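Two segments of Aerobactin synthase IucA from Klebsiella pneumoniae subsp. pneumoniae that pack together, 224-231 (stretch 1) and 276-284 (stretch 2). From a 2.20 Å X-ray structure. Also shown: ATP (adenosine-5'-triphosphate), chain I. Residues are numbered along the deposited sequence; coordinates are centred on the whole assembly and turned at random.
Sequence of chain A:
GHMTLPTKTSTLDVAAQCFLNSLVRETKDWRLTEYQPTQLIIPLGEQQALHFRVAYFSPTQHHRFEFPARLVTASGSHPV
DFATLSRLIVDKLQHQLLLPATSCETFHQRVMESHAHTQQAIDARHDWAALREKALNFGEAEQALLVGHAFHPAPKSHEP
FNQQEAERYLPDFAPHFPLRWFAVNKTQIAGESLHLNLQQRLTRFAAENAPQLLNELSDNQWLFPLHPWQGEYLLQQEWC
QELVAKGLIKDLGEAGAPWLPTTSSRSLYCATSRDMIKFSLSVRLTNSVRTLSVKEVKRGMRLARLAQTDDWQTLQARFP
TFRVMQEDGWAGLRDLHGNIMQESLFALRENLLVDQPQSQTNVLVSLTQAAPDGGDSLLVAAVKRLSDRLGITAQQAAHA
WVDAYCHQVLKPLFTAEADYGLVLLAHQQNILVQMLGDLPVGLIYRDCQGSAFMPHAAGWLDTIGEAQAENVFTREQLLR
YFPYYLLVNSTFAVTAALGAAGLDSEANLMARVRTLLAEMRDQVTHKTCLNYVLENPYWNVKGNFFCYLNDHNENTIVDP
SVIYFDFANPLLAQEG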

# COMPACT_ATOMS: atom_id res chain seq x y z
N PHE A 224 -23.50 -11.21 -18.34
CA PHE A 224 -22.87 -10.84 -19.60
C PHE A 224 -22.49 -9.36 -19.59
O PHE A 224 -23.37 -8.49 -19.53
CB PHE A 224 -23.84 -11.14 -20.75
CG PHE A 224 -23.25 -10.94 -22.12
CD1 PHE A 224 -22.54 -11.96 -22.73
CD2 PHE A 224 -23.42 -9.75 -22.79
CE1 PHE A 224 -22.00 -11.77 -23.99
CE2 PHE A 224 -22.89 -9.56 -24.04
CZ PHE A 224 -22.18 -10.57 -24.65
N PRO A 225 -21.18 -9.05 -19.63
CA PRO A 225 -20.75 -7.66 -19.50
C PRO A 225 -20.91 -6.84 -20.78
O PRO A 225 -20.76 -7.38 -21.87
CB PRO A 225 -19.27 -7.80 -19.14
CG PRO A 225 -18.85 -9.04 -19.84
CD PRO A 225 -20.04 -9.97 -19.80
N LEU A 226 -21.22 -5.56 -20.62
CA LEU A 226 -21.39 -4.65 -21.75
C LEU A 226 -20.75 -3.28 -21.50
O LEU A 226 -20.59 -2.86 -20.36
CB LEU A 226 -22.88 -4.44 -22.06
CG LEU A 226 -23.58 -5.51 -22.90
CD1 LEU A 226 -24.14 -6.61 -22.02
CD2 LEU A 226 -24.67 -4.89 -23.74
N HIS A 227 -20.40 -2.61 -22.59
CA HIS A 227 -19.95 -1.22 -22.53
C HIS A 227 -21.18 -0.35 -22.28
O HIS A 227 -22.19 -0.51 -22.98
CB HIS A 227 -19.24 -0.83 -23.83
CG HIS A 227 -18.58 0.51 -23.79
ND1 HIS A 227 -19.29 1.68 -23.61
CD2 HIS A 227 -17.28 0.88 -23.92
CE1 HIS A 227 -18.46 2.71 -23.63
NE2 HIS A 227 -17.23 2.25 -23.81
N PRO A 228 -21.12 0.55 -21.29
CA PRO A 228 -22.32 1.32 -20.92
C PRO A 228 -22.99 2.04 -22.09
O PRO A 228 -24.21 2.18 -22.11
CB PRO A 228 -21.78 2.34 -19.91
CG PRO A 228 -20.60 1.68 -19.31
CD PRO A 228 -19.98 0.89 -20.42
N TRP A 229 -22.19 2.48 -23.06
CA TRP A 229 -22.73 3.18 -24.23
C TRP A 229 -23.29 2.20 -25.26
O TRP A 229 -24.37 2.42 -25.80
CB TRP A 229 -21.66 4.06 -24.87
CG TRP A 229 -22.19 4.97 -25.93
CD1 TRP A 229 -22.80 6.18 -25.74
CD2 TRP A 229 -22.17 4.75 -27.34
NE1 TRP A 229 -23.16 6.72 -26.95
CE2 TRP A 229 -22.79 5.86 -27.95
CE3 TRP A 229 -21.69 3.72 -28.16
CZ2 TRP A 229 -22.94 5.97 -29.33
CZ3 TRP A 229 -21.84 3.83 -29.53
CH2 TRP A 229 -22.46 4.95 -30.10
N GLN A 230 -22.57 1.11 -25.53
CA GLN A 230 -23.06 0.08 -26.44
C GLN A 230 -24.32 -0.58 -25.91
O GLN A 230 -25.27 -0.81 -26.65
CB GLN A 230 -22.00 -1.00 -26.67
CG GLN A 230 -20.96 -0.64 -27.70
CD GLN A 230 -21.51 -0.56 -29.10
OE1 GLN A 230 -21.45 0.48 -29.75
NE2 GLN A 230 -22.05 -1.68 -29.60
N GLY A 231 -24.30 -0.89 -24.62
CA GLY A 231 -25.41 -1.58 -23.99
C GLY A 231 -26.71 -0.83 -24.11
O GLY A 231 -27.76 -1.42 -24.37
N MET A 276 -8.65 -7.82 -18.95
CA MET A 276 -9.11 -6.60 -19.59
C MET A 276 -10.23 -7.00 -20.54
O MET A 276 -10.40 -8.18 -20.85
CB MET A 276 -7.98 -5.90 -20.35
CG MET A 276 -6.83 -5.43 -19.48
SD MET A 276 -5.68 -4.42 -20.42
CE MET A 276 -4.30 -4.32 -19.29
N ILE A 277 -11.00 -6.02 -21.01
CA ILE A 277 -12.07 -6.30 -21.95
C ILE A 277 -12.06 -5.30 -23.10
O ILE A 277 -11.91 -4.09 -22.90
CB ILE A 277 -13.44 -6.31 -21.23
CG1 ILE A 277 -14.54 -6.81 -22.17
CG2 ILE A 277 -13.76 -4.93 -20.67
CD1 ILE A 277 -15.75 -7.35 -21.44
N LYS A 278 -12.19 -5.83 -24.31
CA LYS A 278 -12.16 -5.04 -25.54
C LYS A 278 -13.48 -5.17 -26.28
O LYS A 278 -13.75 -6.20 -26.89
CB LYS A 278 -11.00 -5.48 -26.43
CG LYS A 278 -10.90 -4.77 -27.76
CD LYS A 278 -9.65 -5.19 -28.51
CE LYS A 278 -9.56 -4.53 -29.87
NZ LYS A 278 -8.28 -4.86 -30.55
N PHE A 279 -14.30 -4.12 -26.22
CA PHE A 279 -15.66 -4.18 -26.74
C PHE A 279 -15.76 -3.81 -28.21
O PHE A 279 -14.96 -3.02 -28.73
CB PHE A 279 -16.57 -3.24 -25.95
CG PHE A 279 -16.84 -3.68 -24.54
CD1 PHE A 279 -17.69 -4.74 -24.28
CD2 PHE A 279 -16.25 -3.01 -23.47
CE1 PHE A 279 -17.94 -5.13 -22.98
CE2 PHE A 279 -16.50 -3.41 -22.17
CZ PHE A 279 -17.35 -4.47 -21.93
N SER A 280 -16.75 -4.40 -28.88
CA SER A 280 -17.19 -3.92 -30.18
C SER A 280 -17.92 -2.61 -29.95
O SER A 280 -19.03 -2.60 -29.41
CB SER A 280 -18.09 -4.95 -30.86
OG SER A 280 -18.46 -4.53 -32.16
N LEU A 281 -17.29 -1.50 -30.33
CA LEU A 281 -17.81 -0.17 -30.02
C LEU A 281 -18.11 0.62 -31.30
O LEU A 281 -17.20 0.94 -32.06
CB LEU A 281 -16.80 0.59 -29.15
CG LEU A 281 -17.18 1.98 -28.64
CD1 LEU A 281 -18.41 1.93 -27.76
CD2 LEU A 281 -16.02 2.60 -27.88
N SER A 282 -19.38 0.91 -31.53
CA SER A 282 -19.80 1.59 -32.75
C SER A 282 -19.42 3.08 -32.73
O SER A 282 -20.29 3.95 -32.65
CB SER A 282 -21.30 1.43 -32.96
OG SER A 282 -21.65 0.06 -33.06
N VAL A 283 -18.13 3.35 -32.81
CA VAL A 283 -17.61 4.72 -32.80
C VAL A 283 -16.45 4.85 -33.79
O VAL A 283 -15.66 3.92 -33.95
CB VAL A 283 -17.14 5.13 -31.39
CG1 VAL A 283 -16.64 6.56 -31.38
CG2 VAL A 283 -18.26 4.96 -30.38
N ARG A 284 -16.37 6.00 -34.45
CA ARG A 284 -15.32 6.24 -35.44
C ARG A 284 -14.11 6.91 -34.80
O ARG A 284 -14.19 8.04 -34.33
CB ARG A 284 -15.85 7.11 -36.58
PG ATP I . -6.45 -2.23 -28.58
O1G ATP I . -7.26 -2.01 -27.33
O2G ATP I . -4.97 -1.97 -28.38
O3G ATP I . -6.73 -3.54 -29.28
PB ATP I . -7.28 -1.15 -31.14
O1B ATP I . -8.38 -0.16 -31.42
O2B ATP I . -7.45 -2.59 -31.55
O3B ATP I . -6.90 -1.04 -29.57
PA ATP I . -5.75 -0.06 -33.31
O1A ATP I . -6.80 -0.72 -34.16
O2A ATP I . -4.29 -0.20 -33.67
O3A ATP I . -5.91 -0.58 -31.79
O5' ATP I . -6.06 1.52 -33.17
C5' ATP I . -5.17 2.30 -32.37
C4' ATP I . -5.88 3.47 -31.71
O4' ATP I . -4.91 4.22 -30.99
C3' ATP I . -6.55 4.40 -32.71
O3' ATP I . -7.91 4.65 -32.30
C2' ATP I . -5.73 5.68 -32.67
O2' ATP I . -6.56 6.84 -32.67
C1' ATP I . -4.94 5.60 -31.38
N9 ATP I . -3.55 6.08 -31.56
C8 ATP I . -3.01 7.10 -30.87
N7 ATP I . -1.72 7.31 -31.25
C5 ATP I . -1.43 6.40 -32.20
C6 ATP I . -0.24 6.07 -33.01
N6 ATP I . 0.89 6.79 -32.86
N1 ATP I . -0.34 5.05 -33.89
C2 ATP I . -1.48 4.34 -34.03
N3 ATP I . -2.59 4.59 -33.32
C4 ATP I . -2.63 5.59 -32.40

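Aromatic rings can organise a contact through both their faces and their edges, and the packing of these two segments of IucA illustrates how. At its centre lies Phe 279, whose ring presents one face to the backbone and side chain of His 227. The CB of His 227 sits over that face, 3.9 Å from the centroid of the Phe 279 ring, in a CH-pi contact, and the imidazole turns its edge toward the same face with the ring planes at 84°. The imidazole in turn offers a face of its own: Leu 281 CD1 stands almost exactly on its normal, 4.0 Å from the centroid of the His 227 ring. This orientation is compatible with a second role, for His 227 ND1 accepts a hydrogen bond from Trp 229 N (3.1 Å) and so caps the helix that follows.

Beyond this aromatic centre, Pro 225 CG meets Ile 277 CD1 at 3.9 Å, while the Trp 229 indole packs obliquely against Leu 281 and Val 283.

At the polar edge, the side chain of Gln 230 meets Ser 282. Gln 230 OE1 accepts a nearly linear hydrogen bond from Ser 282 N (2.8 Å) and a weak one from Ser 282 OG (3.3 Å), so that one side-chain oxygen ties the helix to the opposing segment.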